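Local coordinates for acetyltransferase (Bacillus cereus, PDB 1Y9W) that transfers acetyl groups as a member of the GNAT acetyltransferase family, though the structure alone does not show its acceptor substrate, at the interface of chains A and B. Sequence-based numbering; all coordinates share one arbitrary frame. Chains: chain A/B, Acetyltransferase.

Contact 1: the interface of chains A and B. Residues chain A 99, 101, 121, 137, 139; chain B 124-127.
The backbone carbonyl oxygen of B:Glu125 is gripped by the guanidinium of A:Arg139, with NH2 2.7 Å from O and 158° at the hydrogen. That donor stands 25° off the carbonyl plane, while the oxygen lies almost in the guanidinium plane; NH1 of A:Arg139 adds a weaker bond to the same O at 3.1 Å. A bend in the arginine chain at chi2 (-74°) leads the guanidinium toward the partner loop. Its second-shell anchor is A:Glu137, whose carboxylate OE1 forms a salt bridge with A:Arg139 NH2 at 3.3 Å, while OE2 accepts a weak bond from NE. A water links both chains, lying 2.8 Å from the backbone N of B:Glu125 and also bonding A:Glu137 OE1 and A:Arg139 NH2. A:Leu99 CD1 covers one guanidinium face near its rim.

Apolar packing flanks this polar cluster. B:Val124 divides its branches: CG2 sits over the face of the A:Tyr121 ring, 3.5 Å from CZ, whereas CG1 points to A:Leu99 CD2. The same CD2 meets CG of the B:His127 imidazole at 3.7 Å, the two side chains crossing near a right angle. A:Leu101 reaches B:Val124 CG2 tip to tip through CD2 and turns CD1 toward the imidazole. The patch locks the end of B strand 119-124 and its following loop against the sheet of chain A, probably stabilising a dimer.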
loop_
_atom_site.group_PDB
_atom_site.type_symbol
_atom_site.label_atom_id
_atom_site.label_comp_id
_atom_site.label_asym_id
_atom_site.label_seq_id
_atom_site.Cartn_x
_atom_site.Cartn_y
_atom_site.Cartn_z
ATOM N N LEU A 99 3.799 6.760 14.529
ATOM C CA LEU A 99 2.636 5.981 14.155
ATOM C C LEU A 99 2.996 4.687 13.440
ATOM O O LEU A 99 4.061 4.577 12.828
ATOM C CB LEU A 99 1.769 6.853 13.240
ATOM C CG LEU A 99 0.713 6.250 12.317
ATOM C CD1 LEU A 99 -0.539 5.879 13.108
ATOM C CD2 LEU A 99 0.377 7.268 11.248
ATOM N N LEU A 101 1.094 1.809 10.816
ATOM C CA LEU A 101 -0.072 1.498 9.994
ATOM C C LEU A 101 0.080 0.103 9.420
ATOM O O LEU A 101 1.189 -0.336 9.120
ATOM C CB LEU A 101 -0.207 2.483 8.834
ATOM C CG LEU A 101 -0.468 3.952 9.152
ATOM C CD1 LEU A 101 -0.328 4.771 7.884
ATOM C CD2 LEU A 101 -1.859 4.106 9.744
ATOM N N TYR A 121 -9.351 1.735 11.729
ATOM C CA TYR A 121 -9.843 3.044 11.330
ATOM C C TYR A 121 -10.662 3.016 10.049
ATOM O O TYR A 121 -11.290 4.006 9.677
ATOM C CB TYR A 121 -8.668 4.026 11.196
ATOM C CG TYR A 121 -7.721 3.765 10.040
ATOM C CD1 TYR A 121 -8.003 4.240 8.764
ATOM C CD2 TYR A 121 -6.532 3.057 10.231
ATOM C CE1 TYR A 121 -7.121 4.025 7.703
ATOM C CE2 TYR A 121 -5.646 2.834 9.174
ATOM C CZ TYR A 121 -5.949 3.326 7.914
ATOM O OH TYR A 121 -5.075 3.141 6.865
ATOM N N GLU A 137 -4.329 1.120 12.927
ATOM C CA GLU A 137 -3.361 2.136 13.288
ATOM C C GLU A 137 -3.111 2.050 14.786
ATOM O O GLU A 137 -3.954 1.590 15.556
ATOM C CB GLU A 137 -3.857 3.548 12.950
ATOM C CG GLU A 137 -4.965 4.060 13.858
ATOM C CD GLU A 137 -4.878 5.558 14.093
ATOM O OE1 GLU A 137 -4.589 6.293 13.128
ATOM O OE2 GLU A 137 -5.107 6.004 15.239
ATOM N N ARG A 139 -0.916 4.645 17.545
ATOM C CA ARG A 139 -0.133 5.851 17.743
ATOM C C ARG A 139 0.954 5.532 18.753
ATOM O O ARG A 139 0.686 4.883 19.764
ATOM C CB ARG A 139 -1.044 6.962 18.257
ATOM C CG ARG A 139 -2.154 7.310 17.285
ATOM C CD ARG A 139 -1.598 8.088 16.119
ATOM N NE ARG A 139 -2.587 8.305 15.071
ATOM C CZ ARG A 139 -2.449 9.200 14.097
ATOM N NH1 ARG A 139 -1.363 9.963 14.047
ATOM N NH2 ARG A 139 -3.386 9.327 13.168
ATOM N N VAL B 124 -6.430 8.774 8.304
ATOM C CA VAL B 124 -5.321 8.697 9.242
ATOM C C VAL B 124 -4.948 10.154 9.488
ATOM O O VAL B 124 -4.437 10.843 8.593
ATOM C CB VAL B 124 -4.100 7.947 8.649
ATOM C CG1 VAL B 124 -2.923 8.037 9.612
ATOM C CG2 VAL B 124 -4.457 6.486 8.393
ATOM N N GLU B 125 -5.235 10.619 10.699
ATOM C CA GLU B 125 -4.962 11.999 11.086
ATOM C C GLU B 125 -3.483 12.317 11.288
ATOM O O GLU B 125 -2.680 11.441 11.630
ATOM C CB GLU B 125 -5.700 12.328 12.382
ATOM C CG GLU B 125 -7.194 12.095 12.347
ATOM C CD GLU B 125 -7.915 13.029 11.395
ATOM O OE1 GLU B 125 -7.321 14.046 10.964
ATOM O OE2 GLU B 125 -9.091 12.745 11.089
ATOM N N ASP B 126 -3.150 13.587 11.075
ATOM C CA ASP B 126 -1.800 14.110 11.261
ATOM C C ASP B 126 -0.712 13.159 10.778
ATOM O O ASP B 126 0.210 12.823 11.524
ATOM C CB ASP B 126 -1.588 14.450 12.749
ATOM C CG ASP B 126 -0.343 15.303 12.991
ATOM O OD1 ASP B 126 -0.237 16.400 12.397
ATOM O OD2 ASP B 126 0.526 14.878 13.781
ATOM N N HIS B 127 -0.836 12.731 9.526
ATOM C CA HIS B 127 0.123 11.828 8.900
ATOM C C HIS B 127 0.268 12.178 7.422
ATOM O O HIS B 127 -0.681 12.041 6.651
ATOM C CB HIS B 127 -0.334 10.366 9.037
ATOM C CG HIS B 127 0.437 9.408 8.179
ATOM N ND1 HIS B 127 1.807 9.271 8.259
ATOM C CD2 HIS B 127 0.036 8.571 7.189
ATOM C CE1 HIS B 127 2.215 8.397 7.353
ATOM N NE2 HIS B 127 1.161 7.958 6.691
HETATM O O HOH W 1 -6.445 8.905 12.624
#

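Contact 2: the interface of chains A and B. Residues chain A 43-44, 80, 83, 87; chain B 1, 6.
B:Ile6 docks against A:Val43 and A:Val44 as an antiparallel strand pair, B 5-8 beside A 38-45, on the flank of a GNAT fold. The bridge joins A:Val44 to B:Ile6, and close backbone approach is evident from A:Val43 O, 3.2 Å from B:Ile6 CA. Proceeding outward, CB lies 4.0 Å from that same A:Val43 O. There the side chain forks. The CG2 methyl is 3.7 Å from A:Val43 O and also 4.0 Å from OE2 of the A:Glu87 carboxylate, whose chain comes from the opposite direction and bends at chi2 to meet it.

On the other branch CG1 packs 3.8 Å from A:Val44 CG2, the two side chains crossing at a slant. A:Val44 uses both methyls, since its CG1 lies over one face of the A:Tyr80 ring, toward the rim, within its own chain. With chi2 of B:Ile6 at 178°, CD1 extends fully away from the strand to the amide of A:Gln83, 3.9 Å from its CD. The modelled approach of CD1 to NE2 is too close to be reliable, so the exact amide placement is doubtful.

The A:Gln83 chain is extended beyond CG and brings NE2 to the thioether sulfur of B:Met1, with NE2 3.6 Å from SD and 166° at the hydrogen; this hydrogen bond is weak, and as doubtful as the amide placement on which it rests. The B:Met1 chain bends at chi2 (-51°), which turns SD toward CE1 of the A:Tyr80 ring, 3.8 Å away. A:Tyr80, A:Gln83 and A:Glu87 all belong to helix 80-94, which begins within the RHDGYG stretch, the Q/R-x-x-G-x-G/A acetyl-CoA-binding motif of GNAT enzymes.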
loop_
_atom_site.group_PDB
_atom_site.type_symbol
_atom_site.label_atom_id
_atom_site.label_comp_id
_atom_site.label_asym_id
_atom_site.label_seq_id
_atom_site.Cartn_x
_atom_site.Cartn_y
_atom_site.Cartn_z
ATOM N N VAL A 43 13.507 -11.567 11.968
ATOM C CA VAL A 43 13.214 -12.975 11.771
ATOM C C VAL A 43 13.581 -13.779 13.002
ATOM O O VAL A 43 14.529 -13.451 13.717
ATOM C CB VAL A 43 13.981 -13.583 10.555
ATOM C CG1 VAL A 43 13.437 -13.017 9.260
ATOM C CG2 VAL A 43 15.474 -13.307 10.677
ATOM N N VAL A 44 12.798 -14.814 13.261
ATOM C CA VAL A 44 13.073 -15.723 14.357
ATOM C C VAL A 44 13.585 -16.932 13.598
ATOM O O VAL A 44 12.884 -17.450 12.734
ATOM C CB VAL A 44 11.800 -16.121 15.105
ATOM C CG1 VAL A 44 12.089 -17.299 16.015
ATOM C CG2 VAL A 44 11.283 -14.937 15.911
ATOM N N TYR A 80 5.418 -16.259 18.850
ATOM C CA TYR A 80 6.499 -15.569 18.167
ATOM C C TYR A 80 5.958 -14.333 17.448
ATOM O O TYR A 80 6.675 -13.343 17.274
ATOM C CB TYR A 80 7.181 -16.501 17.163
ATOM C CG TYR A 80 7.932 -17.640 17.808
ATOM C CD1 TYR A 80 8.872 -17.401 18.810
ATOM C CD2 TYR A 80 7.700 -18.955 17.425
ATOM C CE1 TYR A 80 9.563 -18.451 19.417
ATOM C CE2 TYR A 80 8.387 -20.013 18.025
ATOM C CZ TYR A 80 9.316 -19.755 19.018
ATOM O OH TYR A 80 10.003 -20.800 19.606
ATOM N N GLN A 83 5.729 -11.430 19.771
ATOM C CA GLN A 83 7.119 -11.085 20.042
ATOM C C GLN A 83 7.706 -10.207 18.925
ATOM O O GLN A 83 8.393 -9.208 19.185
ATOM C CB GLN A 83 7.914 -12.382 20.147
ATOM C CG GLN A 83 9.011 -12.408 21.181
ATOM C CD GLN A 83 9.763 -13.735 21.166
ATOM O OE1 GLN A 83 9.158 -14.810 21.240
ATOM N NE2 GLN A 83 11.086 -13.663 21.067
ATOM N N GLU A 87 8.600 -6.258 19.114
ATOM C CA GLU A 87 9.974 -5.940 18.776
ATOM C C GLU A 87 10.120 -4.932 17.647
ATOM O O GLU A 87 10.973 -4.043 17.703
ATOM C CB GLU A 87 10.723 -7.211 18.392
ATOM C CG GLU A 87 12.226 -7.043 18.433
ATOM C CD GLU A 87 12.847 -7.709 19.652
ATOM O OE1 GLU A 87 12.299 -7.549 20.770
ATOM O OE2 GLU A 87 13.888 -8.392 19.488
ATOM N N MET B 1 12.439 -19.661 22.853
ATOM C CA MET B 1 13.644 -19.197 22.102
ATOM C C MET B 1 14.847 -20.145 22.155
ATOM O O MET B 1 15.904 -19.831 21.598
ATOM C CB MET B 1 14.078 -17.812 22.592
ATOM C CG MET B 1 13.141 -16.698 22.165
ATOM S SD MET B 1 12.850 -16.764 20.391
ATOM C CE MET B 1 14.412 -16.123 19.794
ATOM N N ILE B 6 16.437 -13.902 17.464
ATOM C CA ILE B 6 15.777 -12.892 16.649
ATOM C C ILE B 6 16.847 -11.932 16.164
ATOM O O ILE B 6 17.723 -11.530 16.925
ATOM C CB ILE B 6 14.742 -12.082 17.454
ATOM C CG1 ILE B 6 13.695 -13.017 18.050
ATOM C CG2 ILE B 6 14.042 -11.079 16.552
ATOM C CD1 ILE B 6 12.658 -12.296 18.899
#

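The C-alpha centres of contact 1 and contact 2 are about 25 Å apart, and the two share neither a residue nor a secondary-structure element. Contact 1 draws on strands 99-105, 119-124 and 133-139, whereas contact 2 joins strand 5-8 to strand 38-45 and helix 80-94. Chain B therefore holds chain A at two well-separated places, with its N-terminal arm and with a strand-to-loop junction late in its sequence. Two-fold symmetry repeats each with the chains exchanged, so both arms are given reciprocally. Such spread, mutual anchoring suggests a dimer, although the structure alone does not establish one in solution.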